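Local coordinates for malate dehydrogenase (Picrophilus torridus, PDB 4BGV), which probably catalyses the reversible, NAD-dependent oxidation of malate to oxaloacetate, a step of the tricarboxylic acid cycle, at residues A1-S6 / G75-V80; T26-I31 / Y55-K60; D171-V176 / Y190-G195. All coordinates share one frame; numbering follows the deposited sequence. Where two conformers were deposited one is given.

Contact 1: residues A1-S6 / G75-V80; sequences ARSKIS and GSDVIV
Residues Lys-4 to Ser-6 and Val-78 to Val-80 run as neighbouring parallel strands, their short axes 4.8 Å apart at closest approach and 24° apart in direction, with Ile-5 paired to Val-78 and Ser-6 to Ile-79. Ser-6 holds the other strand through both backbone atoms: its N donates to Val-78 O at 3.0 Å, and its O accepts from Val-80 N at 2.8 Å. One step earlier the pattern slips. Lys-4 O takes Asp-77 N at 2.8 Å in a bond bent to 142° at the hydrogen, where the regular repeat would use Val-78 N. A water bridges the mouth of the pair, donating to Gly-75 O at 2.6 Å and accepting from Lys-4 N.

On one face the two serines meet by their hydroxyls, Ser-6 OG donating to Ser-76 OG at 2.6 Å. Ser-76 OG also bonds to Met-73 O, which ties this polar pair to the chain just before the segment. Lys-4, with CG anti to its backbone N (chi1 172°) and the rest of the chain extended, passes its methylenes beside the same hydroxyl, CG lying 3.8 Å from Ser-76 OG. Its NZ then reaches the carbonyls of Glu-72 and Lys-74. On the side of the sheet that carries Ile-5 and Val-78, Ile-5 CG2 touches Val-80 CG2 at 4.0 Å, the two side chains running abreast.

This is the middle of the Rossmann-type sheet of the NAD-binding domain, and Val-80 lies close to Val-123, a probable NAD-binding residue. Helix 232-246 packs on Val-78 and Val-80, strand 28-33 flanks residues 4-6, and strand 119-122 flanks residues 78-80.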
loop_
_atom_site.group_PDB
_atom_site.type_symbol
_atom_site.label_atom_id
_atom_site.label_comp_id
_atom_site.label_asym_id
_atom_site.label_seq_id
_atom_site.Cartn_x
_atom_site.Cartn_y
_atom_site.Cartn_z
ATOM N N ALA A 1 -10.566 -19.581 -2.218
ATOM C CA ALA A 1 -9.424 -18.906 -2.830
ATOM C C ALA A 1 -8.667 -18.052 -1.820
ATOM O O ALA A 1 -7.450 -17.880 -1.942
ATOM C CB ALA A 1 -9.868 -18.054 -4.011
ATOM N N ARG A 2 -9.385 -17.504 -0.839
ATOM C CA ARG A 2 -8.767 -16.642 0.166
ATOM C C ARG A 2 -8.645 -17.407 1.481
ATOM O O ARG A 2 -9.422 -18.320 1.756
ATOM C CB ARG A 2 -9.615 -15.389 0.419
ATOM C CG ARG A 2 -9.718 -14.372 -0.734
ATOM C CD ARG A 2 -10.866 -13.387 -0.456
ATOM N NE ARG A 2 -11.636 -13.111 -1.669
ATOM C CZ ARG A 2 -12.925 -12.825 -1.678
ATOM N NH1 ARG A 2 -13.610 -12.782 -0.536
ATOM N NH2 ARG A 2 -13.533 -12.585 -2.829
ATOM N N SER A 3 -7.669 -17.034 2.289
ATOM C CA SER A 3 -7.580 -17.564 3.639
ATOM C C SER A 3 -8.657 -16.928 4.491
ATOM O O SER A 3 -9.184 -15.863 4.157
ATOM C CB SER A 3 -6.210 -17.293 4.257
ATOM O OG SER A 3 -5.217 -18.107 3.649
ATOM N N LYS A 4 -8.963 -17.593 5.594
ATOM C CA LYS A 4 -10.014 -17.166 6.494
ATOM C C LYS A 4 -9.420 -16.977 7.882
ATOM O O LYS A 4 -8.689 -17.839 8.384
ATOM C CB LYS A 4 -11.114 -18.223 6.524
ATOM C CG LYS A 4 -12.192 -17.987 7.572
ATOM C CD LYS A 4 -13.289 -19.032 7.392
ATOM C CE LYS A 4 -14.473 -18.800 8.316
ATOM N NZ LYS A 4 -15.497 -19.891 8.113
ATOM N N ILE A 5 -9.708 -15.839 8.488
ATOM C CA ILE A 5 -9.250 -15.561 9.841
ATOM C C ILE A 5 -10.482 -15.314 10.699
ATOM O O ILE A 5 -11.356 -14.525 10.319
ATOM C CB ILE A 5 -8.329 -14.322 9.882
ATOM C CG1 ILE A 5 -7.123 -14.510 8.949
ATOM C CG2 ILE A 5 -7.865 -14.013 11.308
ATOM C CD1 ILE A 5 -7.265 -13.765 7.608
ATOM N N SER A 6 -10.560 -15.997 11.835
ATOM C CA SER A 6 -11.605 -15.736 12.804
ATOM C C SER A 6 -11.002 -14.916 13.930
ATOM O O SER A 6 -9.899 -15.215 14.382
ATOM C CB SER A 6 -12.181 -17.041 13.367
ATOM O OG SER A 6 -12.949 -17.723 12.384
ATOM N N GLY A 75 -12.786 -24.005 9.007
ATOM C CA GLY A 75 -11.885 -23.707 7.911
ATOM C C GLY A 75 -11.034 -22.462 8.096
ATOM O O GLY A 75 -10.415 -21.993 7.144
ATOM N N SER A 76 -10.997 -21.920 9.312
ATOM C CA SER A 76 -10.154 -20.761 9.584
ATOM C C SER A 76 -8.686 -21.176 9.564
ATOM O O SER A 76 -8.309 -22.165 10.185
ATOM C CB SER A 76 -10.485 -20.156 10.960
ATOM O OG SER A 76 -11.784 -19.561 10.980
ATOM N N ASP A 77 -7.852 -20.432 8.848
ATOM C CA ASP A 77 -6.423 -20.711 8.869
ATOM C C ASP A 77 -5.837 -20.250 10.200
ATOM O O ASP A 77 -4.969 -20.916 10.764
ATOM C CB ASP A 77 -5.716 -20.010 7.711
ATOM C CG ASP A 77 -4.266 -20.435 7.575
ATOM O OD1 ASP A 77 -3.988 -21.652 7.650
ATOM O OD2 ASP A 77 -3.404 -19.552 7.392
ATOM N N VAL A 78 -6.320 -19.105 10.688
ATOM C CA VAL A 78 -5.882 -18.532 11.953
ATOM C C VAL A 78 -7.093 -18.086 12.750
ATOM O O VAL A 78 -8.050 -17.557 12.189
ATOM C CB VAL A 78 -4.932 -17.326 11.740
ATOM C CG1 VAL A 78 -4.608 -16.634 13.070
ATOM C CG2 VAL A 78 -3.653 -17.793 11.039
ATOM N N ILE A 79 -7.059 -18.347 14.054
ATOM C CA ILE A 79 -8.030 -17.789 14.986
ATOM C C ILE A 79 -7.288 -16.886 15.970
ATOM O O ILE A 79 -6.294 -17.295 16.570
ATOM C CB ILE A 79 -8.730 -18.905 15.776
ATOM C CG1 ILE A 79 -9.466 -19.831 14.806
ATOM C CG2 ILE A 79 -9.694 -18.323 16.838
ATOM C CD1 ILE A 79 -10.086 -21.057 15.476
ATOM N N VAL A 80 -7.770 -15.660 16.119
ATOM C CA VAL A 80 -7.174 -14.692 17.023
ATOM C C VAL A 80 -8.062 -14.606 18.264
ATOM O O VAL A 80 -9.247 -14.270 18.165
ATOM C CB VAL A 80 -7.110 -13.293 16.358
ATOM C CG1 VAL A 80 -6.425 -12.299 17.284
ATOM C CG2 VAL A 80 -6.380 -13.371 15.018
HETATM O O HOH W 1 -8.755 -20.761 5.528
#

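Contact 2: residues T26-I31 / Y55-K60; sequences TGDIYI and YDLDIK
Lys-60 runs alongside Tyr-30 from the adjacent parallel strand. Its CB sits over one face of the tyrosine ring, offset toward the rim and 4.3 Å from the centroid, a CH-pi contact. Lys-60 CG then passes Tyr-30 CE1 at 4.0 Å, and Lys-60 CD comes 3.7 Å from Tyr-30 OH. CE stays beside the same hydroxyl, and a bend at chi4 (-72°) places NZ in a long salt bridge to Asp-58 OD1 within its own segment.

Earlier along the strands, Asp-28 OD1 accepts Asp-58 N at 2.8 Å in a nearly straight bond (174°) that arrives from above the carboxylate plane; the same oxygen forms a salt bridge with Arg-2. An alanine in place of Asp-28 would probably leave the Asp-58 N-H without its acceptor and Arg-2 without this charged mate. Backbone bonds follow, Asp-58 O to Ile-29 N, Ile-29 O to Lys-60 N and Lys-60 O to Ile-31 N. Buried Gly-27 O finds no polar partner; Leu-57 CD1 and CD2 each lie 3.5 Å from it.

Within the chain strand 59-63 forms one edge of the Rossmann-type sheet, and strand 28-33 separates it from strand 4-8. Helix 12-23 packs on Ile-29, helix 38-47 on Ile-59, and both on Ile-31.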
loop_
_atom_site.group_PDB
_atom_site.type_symbol
_atom_site.label_atom_id
_atom_site.label_comp_id
_atom_site.label_asym_id
_atom_site.label_seq_id
_atom_site.Cartn_x
_atom_site.Cartn_y
_atom_site.Cartn_z
ATOM N N THR A 26 -5.501 -9.407 4.268
ATOM C CA THR A 26 -4.940 -10.672 4.726
ATOM C C THR A 26 -5.800 -11.867 4.329
ATOM O O THR A 26 -5.273 -12.916 3.953
ATOM C CB THR A 26 -4.675 -10.645 6.238
ATOM O OG1 THR A 26 -3.894 -9.481 6.537
ATOM C CG2 THR A 26 -3.908 -11.900 6.698
ATOM N N GLY A 27 -7.123 -11.710 4.400
ATOM C CA GLY A 27 -8.033 -12.784 4.040
ATOM C C GLY A 27 -9.434 -12.420 4.483
ATOM O O GLY A 27 -9.648 -11.324 4.973
ATOM N N ASP A 28 -10.382 -13.331 4.301
ATOM C CA ASP A 28 -11.734 -13.112 4.819
ATOM C C ASP A 28 -11.691 -13.105 6.339
ATOM O O ASP A 28 -10.876 -13.797 6.952
ATOM C CB ASP A 28 -12.677 -14.205 4.320
ATOM C CG ASP A 28 -12.842 -14.181 2.805
ATOM O OD1 ASP A 28 -12.860 -13.076 2.214
ATOM O OD2 ASP A 28 -12.951 -15.267 2.204
ATOM N N ILE A 29 -12.571 -12.325 6.955
ATOM C CA ILE A 29 -12.494 -12.122 8.391
ATOM C C ILE A 29 -13.860 -12.358 9.013
ATOM O O ILE A 29 -14.831 -11.689 8.655
ATOM C CB ILE A 29 -12.038 -10.693 8.689
ATOM C CG1 ILE A 29 -10.626 -10.455 8.135
ATOM C CG2 ILE A 29 -12.027 -10.422 10.195
ATOM C CD1 ILE A 29 -10.464 -9.097 7.524
ATOM N N TYR A 30 -13.942 -13.341 9.903
ATOM C CA TYR A 30 -15.164 -13.597 10.675
ATOM C C TYR A 30 -14.967 -13.186 12.139
ATOM O O TYR A 30 -13.998 -13.617 12.789
ATOM C CB TYR A 30 -15.556 -15.078 10.618
ATOM C CG TYR A 30 -16.185 -15.526 9.308
ATOM C CD1 TYR A 30 -15.999 -14.807 8.139
ATOM C CD2 TYR A 30 -16.984 -16.669 9.254
ATOM C CE1 TYR A 30 -16.580 -15.215 6.944
ATOM C CE2 TYR A 30 -17.560 -17.086 8.070
ATOM C CZ TYR A 30 -17.355 -16.357 6.919
ATOM O OH TYR A 30 -17.931 -16.767 5.727
ATOM N N ILE A 31 -15.869 -12.348 12.652
ATOM C CA ILE A 31 -15.715 -11.794 14.002
ATOM C C ILE A 31 -16.771 -12.421 14.902
ATOM O O ILE A 31 -17.905 -12.633 14.472
ATOM C CB ILE A 31 -15.876 -10.245 14.020
ATOM C CG1 ILE A 31 -15.048 -9.595 12.902
ATOM C CG2 ILE A 31 -15.474 -9.655 15.377
ATOM C CD1 ILE A 31 -15.246 -8.100 12.819
ATOM N N TYR A 55 -10.520 -3.235 -0.346
ATOM C CA TYR A 55 -10.451 -4.669 -0.023
ATOM C C TYR A 55 -11.670 -5.468 -0.462
ATOM O O TYR A 55 -12.801 -5.150 -0.098
ATOM C CB TYR A 55 -10.129 -4.931 1.461
ATOM C CG TYR A 55 -10.845 -4.085 2.507
ATOM C CD1 TYR A 55 -12.150 -4.380 2.915
ATOM C CD2 TYR A 55 -10.182 -3.039 3.141
ATOM C CE1 TYR A 55 -12.787 -3.627 3.901
ATOM C CE2 TYR A 55 -10.806 -2.286 4.116
ATOM C CZ TYR A 55 -12.090 -2.574 4.498
ATOM O OH TYR A 55 -12.661 -1.796 5.474
ATOM N N ASP A 56 -11.438 -6.499 -1.277
ATOM C CA ASP A 56 -12.518 -7.366 -1.740
ATOM C C ASP A 56 -12.520 -8.629 -0.890
ATOM O O ASP A 56 -11.962 -9.664 -1.272
ATOM C CB ASP A 56 -12.353 -7.697 -3.223
ATOM C CG ASP A 56 -12.806 -6.553 -4.123
ATOM O OD1 ASP A 56 -13.796 -5.891 -3.761
ATOM O OD2 ASP A 56 -12.180 -6.326 -5.176
ATOM N N LEU A 57 -13.136 -8.515 0.283
ATOM C CA LEU A 57 -13.142 -9.571 1.287
ATOM C C LEU A 57 -14.545 -9.787 1.838
ATOM O O LEU A 57 -15.409 -8.917 1.749
ATOM C CB LEU A 57 -12.237 -9.190 2.471
ATOM C CG LEU A 57 -10.777 -8.903 2.130
ATOM C CD1 LEU A 57 -10.096 -8.236 3.305
ATOM C CD2 LEU A 57 -10.048 -10.194 1.720
ATOM N N ASP A 58 -14.753 -10.971 2.393
ATOM C CA ASP A 58 -15.982 -11.295 3.080
ATOM C C ASP A 58 -15.683 -10.992 4.535
ATOM O O ASP A 58 -14.712 -11.505 5.101
ATOM C CB ASP A 58 -16.277 -12.778 2.857
ATOM C CG ASP A 58 -17.595 -13.214 3.440
ATOM O OD1 ASP A 58 -18.436 -12.340 3.750
ATOM O OD2 ASP A 58 -17.787 -14.445 3.579
ATOM N N ILE A 59 -16.475 -10.112 5.133
ATOM C CA ILE A 59 -16.264 -9.746 6.524
ATOM C C ILE A 59 -17.602 -9.898 7.236
ATOM O O ILE A 59 -18.576 -9.225 6.882
ATOM C CB ILE A 59 -15.735 -8.300 6.634
ATOM C CG1 ILE A 59 -14.455 -8.153 5.781
ATOM C CG2 ILE A 59 -15.494 -7.929 8.089
ATOM C CD1 ILE A 59 -13.835 -6.783 5.829
ATOM N N LYS A 60 -17.662 -10.824 8.191
ATOM C CA LYS A 60 -18.941 -11.182 8.825
ATOM C C LYS A 60 -18.820 -11.177 10.346
ATOM O O LYS A 60 -17.722 -11.366 10.885
ATOM C CB LYS A 60 -19.397 -12.565 8.356
ATOM C CG LYS A 60 -19.710 -12.656 6.870
ATOM C CD LYS A 60 -20.294 -14.024 6.528
ATOM C CE LYS A 60 -20.683 -14.121 5.057
ATOM N NZ LYS A 60 -21.894 -13.320 4.737
HETATM O O HOH W 2 -16.178 -16.248 2.984
#

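Contact 3: residues D171-V176 / Y190-G195; sequences DVNAFV and YSNVSG
Asn-192 has its CG between the backbone N and the carbonyl carbon (chi1 61°), whereas that of Asn-173 stands anti to its carbonyl carbon, and the two amides come together across the strands. They lie 45° apart in plane, with Asn-173 ND2 donating to Asn-192 OD1 at 2.9 Å. Gly-195 N donates to Asn-192 OD1 at 2.8 Å, an Asx motif where the chain leaves the strand; together with the Asn-173 bond it holds this oxygen from opposite faces of its plane. In the backbone, Asn-173 and Asn-192 make the two N-H to O bonds of an antiparallel hydrogen-bonded pair, and Ser-194 N donates to Asp-171 O.

The segments belong to a beta hairpin of the C-terminal domain, whose first strand ends shortly before His-180, the probable proton acceptor. At the corner near Tyr-190 a side chain takes up a strand N-H: Phe-175 N donates to Ser-191 OG at 3.0 Å, and that hydroxyl also bonds to Phe-187 O. Beside it the Tyr-190 ring presents its edge to the Phe-175 face in a T-shaped pair, centroids 5.1 Å apart and planes at 86°, with CD2 over the centre of the phenylalanine ring.

A water donates to Asp-171 OD1 and Ser-194 OG. Asp-171 OD2 forms a salt bridge with Arg-251 and a hydrogen bond with Val-252 N of the fourth subunit, and Ser-194 OG bonds to Val-252 O of that subunit.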
loop_
_atom_site.group_PDB
_atom_site.type_symbol
_atom_site.label_atom_id
_atom_site.label_comp_id
_atom_site.label_asym_id
_atom_site.label_seq_id
_atom_site.Cartn_x
_atom_site.Cartn_y
_atom_site.Cartn_z
ATOM N N ASP A 171 14.063 2.080 10.707
ATOM C CA ASP A 171 15.465 1.728 10.896
ATOM C C ASP A 171 15.852 1.432 12.344
ATOM O O ASP A 171 16.994 1.052 12.623
ATOM C CB ASP A 171 16.349 2.814 10.288
ATOM C CG ASP A 171 16.107 2.969 8.787
ATOM O OD1 ASP A 171 15.995 1.926 8.101
ATOM O OD2 ASP A 171 16.001 4.118 8.299
ATOM N N VAL A 172 14.904 1.588 13.264
ATOM C CA VAL A 172 15.178 1.246 14.654
ATOM C C VAL A 172 14.810 -0.223 14.902
ATOM O O VAL A 172 13.773 -0.707 14.442
ATOM C CB VAL A 172 14.420 2.150 15.649
ATOM C CG1 VAL A 172 14.743 1.739 17.075
ATOM C CG2 VAL A 172 14.805 3.612 15.462
ATOM N N ASN A 173 15.686 -0.936 15.598
ATOM C CA ASN A 173 15.439 -2.315 15.979
ATOM C C ASN A 173 15.590 -2.449 17.473
ATOM O O ASN A 173 16.612 -2.072 18.020
ATOM C CB ASN A 173 16.427 -3.228 15.278
ATOM C CG ASN A 173 16.353 -3.089 13.771
ATOM O OD1 ASN A 173 15.434 -3.608 13.149
ATOM N ND2 ASN A 173 17.301 -2.351 13.182
ATOM N N ALA A 174 14.569 -2.977 18.137
ATOM C CA ALA A 174 14.584 -3.075 19.592
ATOM C C ALA A 174 14.317 -4.519 20.006
ATOM O O ALA A 174 13.273 -5.078 19.676
ATOM C CB ALA A 174 13.531 -2.147 20.186
ATOM N N PHE A 175 15.266 -5.109 20.724
ATOM C CA PHE A 175 15.236 -6.536 21.020
ATOM C C PHE A 175 14.677 -6.792 22.414
ATOM O O PHE A 175 15.299 -6.430 23.412
ATOM C CB PHE A 175 16.657 -7.109 20.908
ATOM C CG PHE A 175 16.700 -8.605 20.842
ATOM C CD1 PHE A 175 16.695 -9.356 21.995
ATOM C CD2 PHE A 175 16.717 -9.252 19.626
ATOM C CE1 PHE A 175 16.732 -10.726 21.951
ATOM C CE2 PHE A 175 16.752 -10.632 19.571
ATOM C CZ PHE A 175 16.756 -11.366 20.736
ATOM N N VAL A 176 13.503 -7.414 22.477
ATOM C CA VAL A 176 12.928 -7.801 23.761
ATOM C C VAL A 176 12.386 -9.223 23.741
ATOM O O VAL A 176 11.789 -9.664 22.755
ATOM C CB VAL A 176 11.791 -6.857 24.178
ATOM C CG1 VAL A 176 12.362 -5.506 24.627
ATOM C CG2 VAL A 176 10.804 -6.680 23.041
ATOM N N TYR A 190 21.484 -5.930 21.373
ATOM C CA TYR A 190 20.908 -6.313 20.085
ATOM C C TYR A 190 19.968 -5.246 19.536
ATOM O O TYR A 190 19.224 -5.491 18.584
ATOM C CB TYR A 190 20.152 -7.631 20.195
ATOM C CG TYR A 190 21.012 -8.867 20.379
ATOM C CD1 TYR A 190 22.403 -8.816 20.284
ATOM C CD2 TYR A 190 20.418 -10.098 20.594
ATOM C CE1 TYR A 190 23.175 -9.975 20.442
ATOM C CE2 TYR A 190 21.176 -11.254 20.751
ATOM C CZ TYR A 190 22.540 -11.188 20.669
ATOM O OH TYR A 190 23.258 -12.353 20.822
ATOM N N SER A 191 19.964 -4.080 20.167
ATOM C CA SER A 191 19.081 -2.997 19.748
ATOM C C SER A 191 19.958 -1.968 19.079
ATOM O O SER A 191 21.053 -1.663 19.567
ATOM C CB SER A 191 18.349 -2.385 20.956
ATOM O OG SER A 191 17.585 -3.379 21.628
ATOM N N ASN A 192 19.490 -1.436 17.959
ATOM C CA ASN A 192 20.356 -0.630 17.112
ATOM C C ASN A 192 19.565 0.269 16.172
ATOM O O ASN A 192 18.341 0.111 16.019
ATOM C CB ASN A 192 21.251 -1.556 16.271
ATOM C CG ASN A 192 20.446 -2.470 15.353
ATOM O OD1 ASN A 192 19.935 -2.039 14.323
ATOM N ND2 ASN A 192 20.337 -3.739 15.729
ATOM N N VAL A 193 20.265 1.216 15.545
ATOM C CA VAL A 193 19.689 1.950 14.424
ATOM C C VAL A 193 20.481 1.569 13.166
ATOM O O VAL A 193 21.675 1.887 13.051
ATOM C CB VAL A 193 19.762 3.480 14.606
ATOM C CG1 VAL A 193 19.106 4.168 13.415
ATOM C CG2 VAL A 193 19.064 3.899 15.898
ATOM N N SER A 194 19.818 0.875 12.245
ATOM C CA SER A 194 20.468 0.368 11.032
ATOM C C SER A 194 21.783 -0.357 11.341
ATOM O O SER A 194 22.755 -0.232 10.589
ATOM C CB SER A 194 20.719 1.509 10.032
ATOM O OG SER A 194 19.499 2.111 9.637
ATOM N N GLY A 195 21.807 -1.092 12.459
ATOM C CA GLY A 195 22.962 -1.881 12.839
ATOM C C GLY A 195 23.888 -1.210 13.832
ATOM O O GLY A 195 24.705 -1.871 14.485
HETATM O O HOH W 3 17.628 -0.098 8.373
#

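In the fold
Contacts 1 and 2 share one parallel sheet: strand 4-8 and strand 28-33 are neighbours in it, with Ser-3 O to Asp-28 N and Ile-5 N to Asp-28 O as probable hydrogen bonds between the two contacts. Contact 2 is nested within the chain loop that contact 1 closes. Contact 1, in the middle of the sheet, is the more buried and pairs serine hydroxyls; contact 2, at its edge, mixes aspartates and lysine with an apolar face. Contact 3 stands apart in the other domain, its centre about 32 Å from that of contact 1. It is antiparallel and also buried, but partly by a neighbouring subunit, and adds side-chain amide and aromatic contacts to its backbone bonds.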